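Local structure of oxalate biosynthetic component 1 (Burkholderia thailandensis, 5IKY) at residues G745-V750 / T788-L793; V847-M852 / D997-A1002; H854-L859 / G975-I980; F932-G937 / D1067-R1072; V990-F995 / R1072-A1077. The protein is a bifunctional hydrolase and lyase for quorum sensing-dependent oxalate production, joining an alpha/beta-hydrolase region to one related to beta-keto acid cleavage enzymes. All coordinates share one frame; numbering follows the deposited sequence.

Interaction 1. Residues G745-V750 / T788-L793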
# COMPACT_ATOMS: atom_id res chain seq x y z
N GLY A 745 -30.71 -3.70 -31.28
CA GLY A 745 -30.36 -5.10 -31.41
C GLY A 745 -28.88 -5.39 -31.44
O GLY A 745 -28.08 -4.55 -31.88
N PRO A 746 -28.49 -6.59 -30.98
CA PRO A 746 -27.09 -7.02 -30.94
C PRO A 746 -26.54 -7.39 -32.31
O PRO A 746 -27.31 -7.71 -33.22
CB PRO A 746 -27.14 -8.25 -30.03
CG PRO A 746 -28.51 -8.80 -30.23
CD PRO A 746 -29.40 -7.60 -30.42
N LEU A 747 -25.22 -7.34 -32.45
CA LEU A 747 -24.56 -7.80 -33.67
C LEU A 747 -23.80 -9.09 -33.41
O LEU A 747 -23.31 -9.32 -32.30
CB LEU A 747 -23.60 -6.73 -34.21
CG LEU A 747 -24.21 -5.45 -34.78
CD1 LEU A 747 -23.12 -4.54 -35.32
CD2 LEU A 747 -25.23 -5.78 -35.86
N TRP A 748 -23.70 -9.93 -34.43
CA TRP A 748 -23.02 -11.21 -34.31
C TRP A 748 -21.91 -11.32 -35.35
O TRP A 748 -22.14 -11.07 -36.54
CB TRP A 748 -24.01 -12.37 -34.45
CG TRP A 748 -25.21 -12.23 -33.55
CD1 TRP A 748 -26.32 -11.47 -33.78
CD2 TRP A 748 -25.41 -12.85 -32.28
NE1 TRP A 748 -27.20 -11.59 -32.73
CE2 TRP A 748 -26.67 -12.43 -31.80
CE3 TRP A 748 -24.65 -13.73 -31.49
CZ2 TRP A 748 -27.18 -12.85 -30.57
CZ3 TRP A 748 -25.16 -14.15 -30.28
CH2 TRP A 748 -26.41 -13.71 -29.83
N THR A 749 -20.71 -11.67 -34.91
CA THR A 749 -19.54 -11.69 -35.78
C THR A 749 -18.67 -12.92 -35.54
O THR A 749 -18.35 -13.25 -34.40
CB THR A 749 -18.69 -10.42 -35.59
OG1 THR A 749 -19.46 -9.27 -35.97
CG2 THR A 749 -17.43 -10.47 -36.44
N VAL A 750 -18.29 -13.60 -36.62
CA VAL A 750 -17.45 -14.79 -36.54
C VAL A 750 -16.03 -14.51 -37.02
O VAL A 750 -15.83 -13.86 -38.04
CB VAL A 750 -18.04 -15.95 -37.37
CG1 VAL A 750 -17.27 -17.23 -37.12
CG2 VAL A 750 -19.51 -16.14 -37.03
N THR A 788 -18.82 -2.05 -25.70
CA THR A 788 -19.11 -2.68 -26.99
C THR A 788 -20.59 -2.68 -27.33
O THR A 788 -21.25 -3.72 -27.30
CB THR A 788 -18.59 -4.14 -27.02
OG1 THR A 788 -19.29 -4.91 -26.03
CG2 THR A 788 -17.10 -4.18 -26.73
N THR A 789 -21.12 -1.50 -27.67
CA THR A 789 -22.51 -1.37 -28.07
C THR A 789 -22.64 -1.22 -29.59
O THR A 789 -21.64 -1.07 -30.29
CB THR A 789 -23.19 -0.17 -27.38
OG1 THR A 789 -22.34 0.98 -27.48
CG2 THR A 789 -23.44 -0.47 -25.92
N ASN A 790 -23.87 -1.26 -30.08
CA ASN A 790 -24.12 -1.27 -31.52
C ASN A 790 -24.01 0.12 -32.15
O ASN A 790 -25.02 0.78 -32.41
CB ASN A 790 -25.51 -1.85 -31.81
CG ASN A 790 -25.67 -2.30 -33.25
OD1 ASN A 790 -24.96 -1.84 -34.15
ND2 ASN A 790 -26.61 -3.21 -33.49
N TYR A 791 -22.78 0.55 -32.41
CA TYR A 791 -22.51 1.82 -33.07
C TYR A 791 -21.04 1.83 -33.51
O TYR A 791 -20.25 1.05 -32.97
CB TYR A 791 -22.85 3.00 -32.15
CG TYR A 791 -21.80 3.36 -31.12
CD1 TYR A 791 -21.48 2.50 -30.08
CD2 TYR A 791 -21.15 4.59 -31.18
CE1 TYR A 791 -20.53 2.84 -29.14
CE2 TYR A 791 -20.20 4.94 -30.24
CZ TYR A 791 -19.89 4.06 -29.22
OH TYR A 791 -18.94 4.41 -28.28
N PRO A 792 -20.68 2.66 -34.51
CA PRO A 792 -19.34 2.70 -35.11
C PRO A 792 -18.16 2.43 -34.17
O PRO A 792 -17.40 1.50 -34.42
CB PRO A 792 -19.27 4.13 -35.65
CG PRO A 792 -20.66 4.39 -36.11
CD PRO A 792 -21.58 3.63 -35.17
N LEU A 793 -18.03 3.21 -33.10
CA LEU A 793 -16.93 2.99 -32.16
C LEU A 793 -17.09 1.66 -31.43
O LEU A 793 -16.11 0.94 -31.21
CB LEU A 793 -16.85 4.13 -31.15
CG LEU A 793 -15.72 3.99 -30.12
CD1 LEU A 793 -14.37 3.91 -30.81
CD2 LEU A 793 -15.75 5.12 -29.10

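Interaction 2. Residues V847-M852 / D997-A1002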
# COMPACT_ATOMS: atom_id res chain seq x y z
N VAL A 847 -28.14 3.29 -25.35
CA VAL A 847 -27.39 2.52 -24.37
C VAL A 847 -25.97 3.05 -24.23
O VAL A 847 -25.17 2.97 -25.16
CB VAL A 847 -27.34 1.03 -24.73
CG1 VAL A 847 -26.45 0.27 -23.75
CG2 VAL A 847 -28.74 0.44 -24.77
N ILE A 848 -25.66 3.61 -23.06
CA ILE A 848 -24.33 4.12 -22.78
C ILE A 848 -23.66 3.36 -21.65
O ILE A 848 -24.24 2.41 -21.10
CB ILE A 848 -24.35 5.62 -22.43
CG1 ILE A 848 -25.33 5.88 -21.28
CG2 ILE A 848 -24.73 6.45 -23.65
CD1 ILE A 848 -25.37 7.33 -20.83
N GLU A 849 -22.45 3.77 -21.29
CA GLU A 849 -21.66 3.07 -20.28
C GLU A 849 -22.37 3.02 -18.93
O GLU A 849 -22.39 1.98 -18.28
CB GLU A 849 -20.29 3.75 -20.13
CG GLU A 849 -19.63 3.50 -18.78
CD GLU A 849 -18.53 4.50 -18.47
OE1 GLU A 849 -18.84 5.59 -17.95
OE2 GLU A 849 -17.35 4.18 -18.73
N ALA A 850 -22.97 4.13 -18.53
CA ALA A 850 -23.68 4.21 -17.25
C ALA A 850 -24.87 3.25 -17.21
O ALA A 850 -25.24 2.77 -16.14
CB ALA A 850 -24.13 5.64 -16.98
N SER A 851 -25.46 2.98 -18.37
CA SER A 851 -26.56 2.04 -18.47
C SER A 851 -26.11 0.64 -18.06
O SER A 851 -26.80 -0.06 -17.33
CB SER A 851 -27.14 2.02 -19.89
OG SER A 851 -27.41 3.32 -20.36
N MET A 852 -24.93 0.25 -18.55
CA MET A 852 -24.39 -1.07 -18.27
C MET A 852 -23.86 -1.16 -16.84
O MET A 852 -23.97 -2.21 -16.20
CB MET A 852 -23.28 -1.41 -19.26
CG MET A 852 -23.70 -1.37 -20.73
SD MET A 852 -24.71 -2.77 -21.25
CE MET A 852 -26.37 -2.17 -20.94
N ASP A 997 -7.06 -3.64 -10.67
CA ASP A 997 -8.20 -3.40 -11.54
C ASP A 997 -9.27 -2.69 -10.73
O ASP A 997 -10.22 -3.31 -10.25
CB ASP A 997 -8.73 -4.70 -12.13
CG ASP A 997 -9.69 -4.47 -13.28
OD1 ASP A 997 -10.20 -3.34 -13.42
OD2 ASP A 997 -9.95 -5.43 -14.03
N VAL A 998 -9.11 -1.37 -10.58
CA VAL A 998 -9.97 -0.59 -9.70
C VAL A 998 -11.42 -0.54 -10.18
O VAL A 998 -12.34 -0.43 -9.38
CB VAL A 998 -9.42 0.84 -9.53
CG1 VAL A 998 -8.08 0.81 -8.83
CG2 VAL A 998 -9.32 1.55 -10.87
N ARG A 999 -11.62 -0.64 -11.49
CA ARG A 999 -12.98 -0.61 -12.03
C ARG A 999 -13.69 -1.92 -11.74
O ARG A 999 -14.89 -1.93 -11.45
CB ARG A 999 -12.98 -0.32 -13.53
CG ARG A 999 -14.31 0.21 -14.03
CD ARG A 999 -14.37 0.35 -15.54
NE ARG A 999 -15.68 0.81 -15.98
CZ ARG A 999 -16.19 0.60 -17.18
NH1 ARG A 999 -15.50 -0.07 -18.09
NH2 ARG A 999 -17.40 1.07 -17.48
N SER A 1000 -12.96 -3.03 -11.81
CA SER A 1000 -13.50 -4.33 -11.43
C SER A 1000 -13.69 -4.41 -9.92
O SER A 1000 -14.66 -5.00 -9.45
CB SER A 1000 -12.60 -5.46 -11.91
OG SER A 1000 -12.61 -5.56 -13.32
N LEU A 1001 -12.75 -3.83 -9.18
CA LEU A 1001 -12.85 -3.81 -7.72
C LEU A 1001 -14.07 -3.03 -7.26
O LEU A 1001 -14.83 -3.49 -6.41
CB LEU A 1001 -11.59 -3.21 -7.10
CG LEU A 1001 -10.58 -4.21 -6.55
CD1 LEU A 1001 -9.48 -3.48 -5.80
CD2 LEU A 1001 -11.26 -5.21 -5.64
N ALA A 1002 -14.26 -1.84 -7.84
CA ALA A 1002 -15.39 -0.99 -7.48
C ALA A 1002 -16.73 -1.65 -7.81
O ALA A 1002 -17.75 -1.33 -7.21
CB ALA A 1002 -15.28 0.35 -8.20

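Interaction 3. Residues H854-L859 / G975-I980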
# COMPACT_ATOMS: atom_id res chain seq x y z
N HIS A 854 -25.04 0.53 -14.26
CA HIS A 854 -26.21 0.42 -13.40
C HIS A 854 -26.71 -1.02 -13.36
O HIS A 854 -26.97 -1.56 -12.29
CB HIS A 854 -27.34 1.33 -13.87
CG HIS A 854 -28.66 1.02 -13.25
ND1 HIS A 854 -29.01 1.44 -11.99
CD2 HIS A 854 -29.71 0.30 -13.72
CE1 HIS A 854 -30.23 1.01 -11.70
NE2 HIS A 854 -30.67 0.31 -12.73
N ASN A 855 -26.84 -1.62 -14.53
CA ASN A 855 -27.25 -3.01 -14.66
C ASN A 855 -26.35 -3.93 -13.85
O ASN A 855 -26.81 -4.84 -13.16
CB ASN A 855 -27.25 -3.43 -16.13
CG ASN A 855 -27.64 -4.88 -16.31
OD1 ASN A 855 -26.79 -5.73 -16.59
ND2 ASN A 855 -28.92 -5.18 -16.16
N ARG A 856 -25.05 -3.66 -13.94
CA ARG A 856 -24.03 -4.40 -13.20
C ARG A 856 -24.29 -4.38 -11.69
O ARG A 856 -24.39 -5.43 -11.06
CB ARG A 856 -22.65 -3.80 -13.50
CG ARG A 856 -21.59 -4.81 -13.89
CD ARG A 856 -20.29 -4.09 -14.24
NE ARG A 856 -19.79 -3.28 -13.13
CZ ARG A 856 -18.74 -2.48 -13.21
NH1 ARG A 856 -18.06 -2.37 -14.34
NH2 ARG A 856 -18.36 -1.78 -12.15
N PHE A 857 -24.41 -3.18 -11.13
CA PHE A 857 -24.60 -3.01 -9.70
C PHE A 857 -25.99 -3.45 -9.24
O PHE A 857 -26.16 -3.93 -8.12
CB PHE A 857 -24.36 -1.56 -9.30
CG PHE A 857 -22.91 -1.17 -9.27
CD1 PHE A 857 -22.07 -1.67 -8.30
CD2 PHE A 857 -22.39 -0.30 -10.22
CE1 PHE A 857 -20.73 -1.31 -8.27
CE2 PHE A 857 -21.06 0.05 -10.20
CZ PHE A 857 -20.23 -0.45 -9.22
N ALA A 858 -26.99 -3.27 -10.10
CA ALA A 858 -28.34 -3.70 -9.78
C ALA A 858 -28.41 -5.22 -9.68
O ALA A 858 -29.15 -5.77 -8.88
CB ALA A 858 -29.33 -3.19 -10.82
N LEU A 859 -27.61 -5.89 -10.51
CA LEU A 859 -27.52 -7.35 -10.47
C LEU A 859 -26.87 -7.79 -9.17
O LEU A 859 -27.28 -8.79 -8.57
CB LEU A 859 -26.72 -7.87 -11.67
CG LEU A 859 -26.70 -9.39 -11.84
CD1 LEU A 859 -28.10 -9.92 -12.09
CD2 LEU A 859 -25.76 -9.79 -12.97
N GLY A 975 -11.08 -10.05 -15.47
CA GLY A 975 -11.51 -8.80 -14.90
C GLY A 975 -13.02 -8.78 -14.69
O GLY A 975 -13.74 -8.06 -15.38
N SER A 976 -13.49 -9.58 -13.75
CA SER A 976 -14.91 -9.62 -13.42
C SER A 976 -15.33 -8.35 -12.69
O SER A 976 -14.91 -8.11 -11.56
CB SER A 976 -15.24 -10.86 -12.58
OG SER A 976 -14.91 -12.05 -13.28
N ALA A 977 -16.16 -7.55 -13.34
CA ALA A 977 -16.58 -6.26 -12.80
C ALA A 977 -17.92 -6.35 -12.08
O ALA A 977 -18.52 -5.34 -11.74
CB ALA A 977 -16.65 -5.22 -13.91
N ALA A 978 -18.38 -7.58 -11.86
CA ALA A 978 -19.62 -7.82 -11.14
C ALA A 978 -19.48 -9.04 -10.25
O ALA A 978 -18.66 -9.92 -10.52
CB ALA A 978 -20.78 -8.00 -12.12
N ASP A 979 -20.27 -9.09 -9.18
CA ASP A 979 -20.21 -10.22 -8.26
C ASP A 979 -20.68 -11.51 -8.91
O ASP A 979 -21.62 -11.51 -9.70
CB ASP A 979 -21.07 -9.93 -7.02
CG ASP A 979 -20.41 -8.96 -6.06
OD1 ASP A 979 -19.17 -8.83 -6.10
OD2 ASP A 979 -21.14 -8.33 -5.27
N ILE A 980 -20.00 -12.60 -8.58
CA ILE A 980 -20.44 -13.92 -9.00
C ILE A 980 -21.29 -14.54 -7.90
O ILE A 980 -20.77 -14.92 -6.85
CB ILE A 980 -19.26 -14.85 -9.32
CG1 ILE A 980 -18.40 -14.25 -10.44
CG2 ILE A 980 -19.76 -16.23 -9.72
CD1 ILE A 980 -17.20 -15.09 -10.80

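Interaction 4. Residues F932-G937 / D1067-R1072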
# COMPACT_ATOMS: atom_id res chain seq x y z
N PHE A 932 -15.98 -16.54 -23.31
CA PHE A 932 -15.03 -15.60 -22.73
C PHE A 932 -15.78 -14.39 -22.20
O PHE A 932 -16.74 -13.92 -22.82
CB PHE A 932 -13.98 -15.18 -23.75
CG PHE A 932 -12.85 -16.15 -23.91
CD1 PHE A 932 -12.26 -16.73 -22.80
CD2 PHE A 932 -12.40 -16.51 -25.17
CE1 PHE A 932 -11.22 -17.63 -22.94
CE2 PHE A 932 -11.36 -17.41 -25.32
CZ PHE A 932 -10.77 -17.97 -24.20
N ALA A 933 -15.35 -13.89 -21.05
CA ALA A 933 -15.98 -12.72 -20.44
C ALA A 933 -14.95 -11.70 -20.00
O ALA A 933 -13.87 -12.05 -19.52
CB ALA A 933 -16.85 -13.14 -19.26
N HIS A 934 -15.29 -10.42 -20.17
CA HIS A 934 -14.45 -9.33 -19.69
C HIS A 934 -15.31 -8.20 -19.16
O HIS A 934 -16.39 -7.92 -19.69
CB HIS A 934 -13.54 -8.82 -20.80
CG HIS A 934 -12.81 -7.56 -20.44
ND1 HIS A 934 -11.87 -7.50 -19.44
CD2 HIS A 934 -12.90 -6.30 -20.95
CE1 HIS A 934 -11.40 -6.26 -19.35
NE2 HIS A 934 -12.02 -5.52 -20.25
N SER A 935 -14.83 -7.55 -18.10
CA SER A 935 -15.52 -6.41 -17.48
C SER A 935 -16.94 -6.79 -17.04
O SER A 935 -17.12 -7.61 -16.15
CB SER A 935 -15.56 -5.22 -18.45
OG SER A 935 -16.12 -4.08 -17.83
N SER A 936 -17.93 -6.19 -17.69
CA SER A 936 -19.33 -6.44 -17.35
C SER A 936 -19.84 -7.72 -17.99
O SER A 936 -21.02 -8.06 -17.85
CB SER A 936 -20.20 -5.26 -17.78
OG SER A 936 -20.01 -4.96 -19.16
N GLY A 937 -18.95 -8.44 -18.67
CA GLY A 937 -19.31 -9.67 -19.35
C GLY A 937 -19.85 -10.73 -18.41
O GLY A 937 -20.77 -11.47 -18.75
N ASP A 1067 -4.14 1.67 -15.38
CA ASP A 1067 -4.64 0.98 -16.57
C ASP A 1067 -4.72 -0.53 -16.35
O ASP A 1067 -4.23 -1.32 -17.16
CB ASP A 1067 -3.75 1.31 -17.78
CG ASP A 1067 -4.37 0.88 -19.10
OD1 ASP A 1067 -5.33 1.54 -19.55
OD2 ASP A 1067 -3.89 -0.11 -19.69
N GLY A 1068 -5.36 -0.93 -15.25
CA GLY A 1068 -5.43 -2.33 -14.88
C GLY A 1068 -6.69 -3.04 -15.35
O GLY A 1068 -6.97 -4.15 -14.91
N HIS A 1069 -7.44 -2.40 -16.24
CA HIS A 1069 -8.68 -2.97 -16.73
C HIS A 1069 -8.57 -3.42 -18.19
O HIS A 1069 -9.52 -3.95 -18.77
CB HIS A 1069 -9.83 -1.97 -16.58
CG HIS A 1069 -11.19 -2.56 -16.76
ND1 HIS A 1069 -11.63 -3.64 -16.02
CD2 HIS A 1069 -12.20 -2.24 -17.59
CE1 HIS A 1069 -12.86 -3.95 -16.39
NE2 HIS A 1069 -13.23 -3.12 -17.34
N SER A 1070 -7.40 -3.21 -18.79
CA SER A 1070 -7.20 -3.55 -20.20
C SER A 1070 -7.19 -5.06 -20.40
O SER A 1070 -6.42 -5.78 -19.75
CB SER A 1070 -5.91 -2.94 -20.73
OG SER A 1070 -4.81 -3.80 -20.51
N ILE A 1071 -8.03 -5.54 -21.31
CA ILE A 1071 -8.13 -6.96 -21.59
C ILE A 1071 -6.82 -7.49 -22.19
O ILE A 1071 -6.50 -8.67 -22.07
CB ILE A 1071 -9.31 -7.26 -22.55
CG1 ILE A 1071 -9.49 -8.77 -22.76
CG2 ILE A 1071 -9.13 -6.54 -23.88
CD1 ILE A 1071 -9.68 -9.53 -21.47
N ARG A 1072 -6.06 -6.59 -22.81
CA ARG A 1072 -4.77 -6.95 -23.39
C ARG A 1072 -3.79 -7.42 -22.32
O ARG A 1072 -3.23 -8.51 -22.42
CB ARG A 1072 -4.18 -5.77 -24.17

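Interaction 5. Residues V990-F995 / R1072-A1077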
# COMPACT_ATOMS: atom_id res chain seq x y z
N VAL A 990 -14.22 -19.66 -14.33
CA VAL A 990 -12.83 -19.42 -13.93
C VAL A 990 -12.62 -17.92 -13.90
O VAL A 990 -12.69 -17.25 -14.94
CB VAL A 990 -11.83 -20.09 -14.89
CG1 VAL A 990 -10.41 -19.62 -14.58
CG2 VAL A 990 -11.93 -21.60 -14.80
N ASP A 991 -12.36 -17.38 -12.72
CA ASP A 991 -12.34 -15.93 -12.53
C ASP A 991 -10.93 -15.39 -12.32
O ASP A 991 -10.25 -15.73 -11.36
CB ASP A 991 -13.23 -15.55 -11.35
CG ASP A 991 -13.26 -14.05 -11.09
OD1 ASP A 991 -13.03 -13.27 -12.04
OD2 ASP A 991 -13.53 -13.66 -9.94
N VAL A 992 -10.50 -14.53 -13.24
CA VAL A 992 -9.19 -13.89 -13.16
C VAL A 992 -9.32 -12.38 -13.05
O VAL A 992 -9.50 -11.69 -14.05
CB VAL A 992 -8.31 -14.24 -14.38
CG1 VAL A 992 -6.91 -13.68 -14.20
CG2 VAL A 992 -8.28 -15.74 -14.61
N THR A 993 -9.24 -11.86 -11.83
CA THR A 993 -9.37 -10.42 -11.61
C THR A 993 -8.16 -9.87 -10.84
O THR A 993 -7.72 -10.47 -9.86
CB THR A 993 -10.67 -10.08 -10.85
OG1 THR A 993 -11.79 -10.57 -11.59
CG2 THR A 993 -10.80 -8.58 -10.65
N ALA A 994 -7.64 -8.74 -11.31
CA ALA A 994 -6.44 -8.15 -10.73
C ALA A 994 -6.76 -7.18 -9.60
O ALA A 994 -7.80 -6.53 -9.59
CB ALA A 994 -5.64 -7.45 -11.82
N PHE A 995 -5.84 -7.07 -8.65
CA PHE A 995 -6.00 -6.20 -7.49
C PHE A 995 -6.02 -4.73 -7.89
O PHE A 995 -6.76 -3.93 -7.32
CB PHE A 995 -4.89 -6.45 -6.47
CG PHE A 995 -4.82 -5.41 -5.39
CD1 PHE A 995 -5.79 -5.35 -4.40
CD2 PHE A 995 -3.78 -4.50 -5.36
CE1 PHE A 995 -5.72 -4.40 -3.40
CE2 PHE A 995 -3.70 -3.54 -4.36
CZ PHE A 995 -4.67 -3.49 -3.38
N ARG A 1072 -6.06 -6.59 -22.81
CA ARG A 1072 -4.77 -6.95 -23.39
C ARG A 1072 -3.79 -7.42 -22.32
O ARG A 1072 -3.23 -8.51 -22.42
CB ARG A 1072 -4.18 -5.77 -24.17
N ARG A 1073 -3.59 -6.60 -21.29
CA ARG A 1073 -2.66 -6.94 -20.21
C ARG A 1073 -3.11 -8.19 -19.46
O ARG A 1073 -2.28 -8.95 -18.97
CB ARG A 1073 -2.52 -5.78 -19.22
CG ARG A 1073 -1.86 -4.53 -19.79
CD ARG A 1073 -1.60 -3.51 -18.68
NE ARG A 1073 -1.52 -2.15 -19.19
CZ ARG A 1073 -0.42 -1.61 -19.71
NH1 ARG A 1073 0.69 -2.31 -19.79
NH2 ARG A 1073 -0.45 -0.35 -20.15
N TYR A 1074 -4.42 -8.38 -19.36
CA TYR A 1074 -4.97 -9.57 -18.71
C TYR A 1074 -4.53 -10.83 -19.44
O TYR A 1074 -4.21 -11.84 -18.81
CB TYR A 1074 -6.50 -9.51 -18.66
CG TYR A 1074 -7.05 -9.03 -17.34
CD1 TYR A 1074 -7.01 -9.84 -16.22
CD2 TYR A 1074 -7.61 -7.76 -17.22
CE1 TYR A 1074 -7.52 -9.41 -15.00
CE2 TYR A 1074 -8.12 -7.33 -16.01
CZ TYR A 1074 -8.07 -8.15 -14.90
OH TYR A 1074 -8.57 -7.73 -13.70
N LEU A 1075 -4.50 -10.76 -20.76
CA LEU A 1075 -4.11 -11.90 -21.58
C LEU A 1075 -2.59 -11.95 -21.78
O LEU A 1075 -2.00 -13.03 -21.83
CB LEU A 1075 -4.81 -11.84 -22.94
CG LEU A 1075 -6.34 -11.94 -22.90
CD1 LEU A 1075 -6.92 -11.77 -24.29
CD2 LEU A 1075 -6.77 -13.26 -22.28
N ALA A 1076 -1.97 -10.78 -21.89
CA ALA A 1076 -0.53 -10.70 -22.12
C ALA A 1076 0.25 -11.23 -20.93
O ALA A 1076 1.17 -12.04 -21.09
CB ALA A 1076 -0.12 -9.26 -22.42
N ALA A 1077 -0.12 -10.78 -19.73
CA ALA A 1077 0.58 -11.17 -18.51
C ALA A 1077 0.12 -12.53 -18.00
O ALA A 1077 0.51 -12.97 -16.92
CB ALA A 1077 0.40 -10.11 -17.44

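Interaction 1. Residues G745-V750 / T788-L793
Asn790 reaches across to Gly745 with its amide nitrogen: ND2 donates to Gly745 O at 2.6 Å, with an N-H...O angle of 160°. The carbonyl oxygen lies almost in the plane of the amide, and the bond is only moderately bent. Leu747 covers the same amide, crossing the asparagine side chain at about a right angle. Its CG lies 3.5 Å from Asn790 ND2, and Leu747 CD1 sits an equal 3.5 Å from Asn790 OD1, so one branched end spans both amide heteroatoms. With CG swung anti to the backbone N (chi1 -161°), Asn790 sends its amide toward Gly745. In the fold, this pins the loop leading into strand 747-752 of the mixed alpha/beta-hydrolase sheet to the loop leading into helix 792-813. Asn790 stands at the centre of an inverse gamma turn, followed by Tyr791 at the N-cap of that helix, and a backbone bond to Ala743 ties Asn790 a second time to the lead-in of the strand. Further out, Gly745 N bonds to Ser838 OG, Leu747 pairs through its backbone with Thr836 of strand 832-836, and the leucine side chain also packs on Ile795 of the helix.

Interaction 2. Residues V847-M852 / D997-A1002
The backbones of 847-852 and 997-1002 stay well apart, with Glu849 CA and Arg999 CA, the closest such pair, at 12.5 Å, so two long side chains have to close the gap between these helix starts. Arg999 is extended from CG to NE, and with CG anti to the backbone N (chi1 -159°) it carries its guanidinium out to Glu849. The two chains cross obliquely, the carboxylate and guanidinium planes turned 54° apart. Glu849 OE2 is 3.4 Å from Arg999 NH2, but it lies well out of the guanidinium plane, so this salt bridge is an attraction of charges and no N-H is aimed at the oxygen. Glu849 CG rests against the same nitrogen, Arg999 NH2, at 3.5 Å. At the start of each helix a polar group braces the first turn. Ile848 N, at the N-cap, donates to Ser851 OG at 3.2 Å. In the other helix Asp997 is the N-cap: its OD1 accepts from Ser1000 N at 3.2 Å and its OD2 from Ser1000 OG at 2.8 Å, each donor standing well out of the carboxylate plane. OD1 is also hydrogen-bonded to His1069 ND1, and OD2 to Tyr1074 OH. An aspartate held this way beside a histidine, in a loop after a sheet strand, is consistent with the acid of an alpha/beta-hydrolase catalytic triad.

Interaction 3. Residues H854-L859 / G975-I980
Arg856, on helix 849-860, lays its guanidinium against Ala977 and its aliphatic stem against Ala978, the two residues that follow strand 969-976. The polar part of the contact is a carbonyl over a flat cation. Ala977 O stands over a face of the guanidinium, 2.8 Å from Arg856 NE and 3.2 Å from Arg856 CZ. Because it comes from above the plane and not along an N-H, the angle is too poor for a hydrogen bond, short as the separation is. The arginine gets into this position by folding: the chain runs straight through CG and then bends at chi3 (58°).

Two methyl groups add van der Waals contacts. Ala977 CB lies above the guanidinium plane toward its rim, 3.2 Å from Arg856 NH1, which is tight packing. Ala978 CB makes the apolar contact, meeting the stem lower down at 3.7 Å from Arg856 CG.

Hydrogen bonds set the second segment in place: Ala977 pairs with the backbone of Ser935, and the side chain of Asn860, just beyond the arginine's helix segment, accepts from Asp979 N through OD1. Arg856 also packs on Ser936 and Ala939, at and just after the turn that ends strand 929-935.

All the touching residues are buried, so the cationic group sits in the interior beside that turn. With the carbonyl above its plane and no N-H spent on it, the attraction to Ala977 O is probably electrostatic and weakly directional, leaving the N-H groups aimed elsewhere than at this oxygen.

Interaction 4. Residues F932-G937 / D1067-R1072
Ser935 and His1069 meet at the C-terminal end of strand 929-935, in the sharp turn that alpha/beta hydrolases use as a nucleophile elbow. Here it is a type II' turn from His934 to Gly937, with Ser935 at positive phi (57°). Ser935 OG lies at the edge of the His1069 ring, in its plane, and is hydrogen-bonded to His1069 NE2 at 3.1 Å. With the far side of the ring bonded through ND1 to Asp997 OD1, the geometry is consistent with a Ser-His-Asp catalytic triad. His1069 CG, anti to the backbone N (chi1 -166°), swings the imidazole over to the serine.

His934 packs beside this pair. Its ring is oblique to that of His1069, the centroids 4.8 Å apart, and it puts CE1 over the rim of a His1069 face. His934 is itself held between two side chains: Ser935 CB lies toward the rim of one face, while Ile1071 CB sits centrally over the opposite face in a CH-pi contact, 3.9 Å from the centroid of the His934 ring. Ile1071 CD1 adds a touch at 3.6 Å to His934 ND1, the nitrogen that bonds to Phe974 O. At the ring edge, in plane, His1069 O comes within 3.0 Å of His934 CE1.

Interaction 5. Residues V990-F995 / R1072-A1077
Tyr1074 projects from helix 1071-1076 onto the end of strand 988-992 and the residues after it, where an alpha/beta hydrolase characteristically carries the loop with its acidic residue, and there it meets Val992, Thr993 and Ala994. The hydroxyl is the working end. Ala994 N donates to Tyr1074 OH at 2.8 Å in a nearly straight bond (165°), arriving at the edge of the ring and near its plane. The same hydroxyl is hydrogen-bonded to Asp997 OD2, so a backbone amide and a carboxylate grip one oxygen and help fix the rotation of the phenol.

Van der Waals contacts steady the rest of the ring. Val992 O approaches Tyr1074 CE1 at 3.2 Å, obliquely to the ring. Val992 CG1 lies 4.3 Å from Tyr1074 CD1, and the methyl Ala994 CB adds an apolar contact at 4.0 Å with Tyr1074 CZ. Val992, through both its carbonyl and its side chain, and Ala994 thus pack on the ring. Phe974 of the adjoining strand 969-976 also packs on the tyrosine.

The strand end has its own brace. Thr993 OG1, anti to the carbonyl carbon (chi1 -58°), donates to Asp991 OD1 at 3.0 Å on the syn side of the carboxylate. Thr993 OG1 is also bonded to Ser976 N, and Asp991 OD1 to Ser976 OG, which ties this strand end to the neighbouring strand 969-976. Since its side chain starts away from the tyrosine, Thr993 meets it mainly through the backbone: Thr993 CA lies 3.5 Å from Tyr1074 OH.

All five contacts lie in the C-terminal alpha/beta-hydrolase region, and four of them, interactions 1, 3, 4 and 5, reach its mixed sheet. Interaction 1 comes first along the chain and closes before the others open; its centre is about 17 Å from that of interaction 4. Interactions 2 and 3 share helix 849-860, their centres about 8 Å apart, and both segments of interaction 3 fall between those of interaction 2. Interactions 4 and 5 share Arg1072 and helix 1071-1076, their centres about 7 Å apart. Strands 929-935, 969-976 and 988-992 are successive neighbours in the sheet. The segments of interactions 2, 4 and 5 alternate in sequence, bringing distant parts together at the probable catalytic triad of Ser935, His1069 and Asp997.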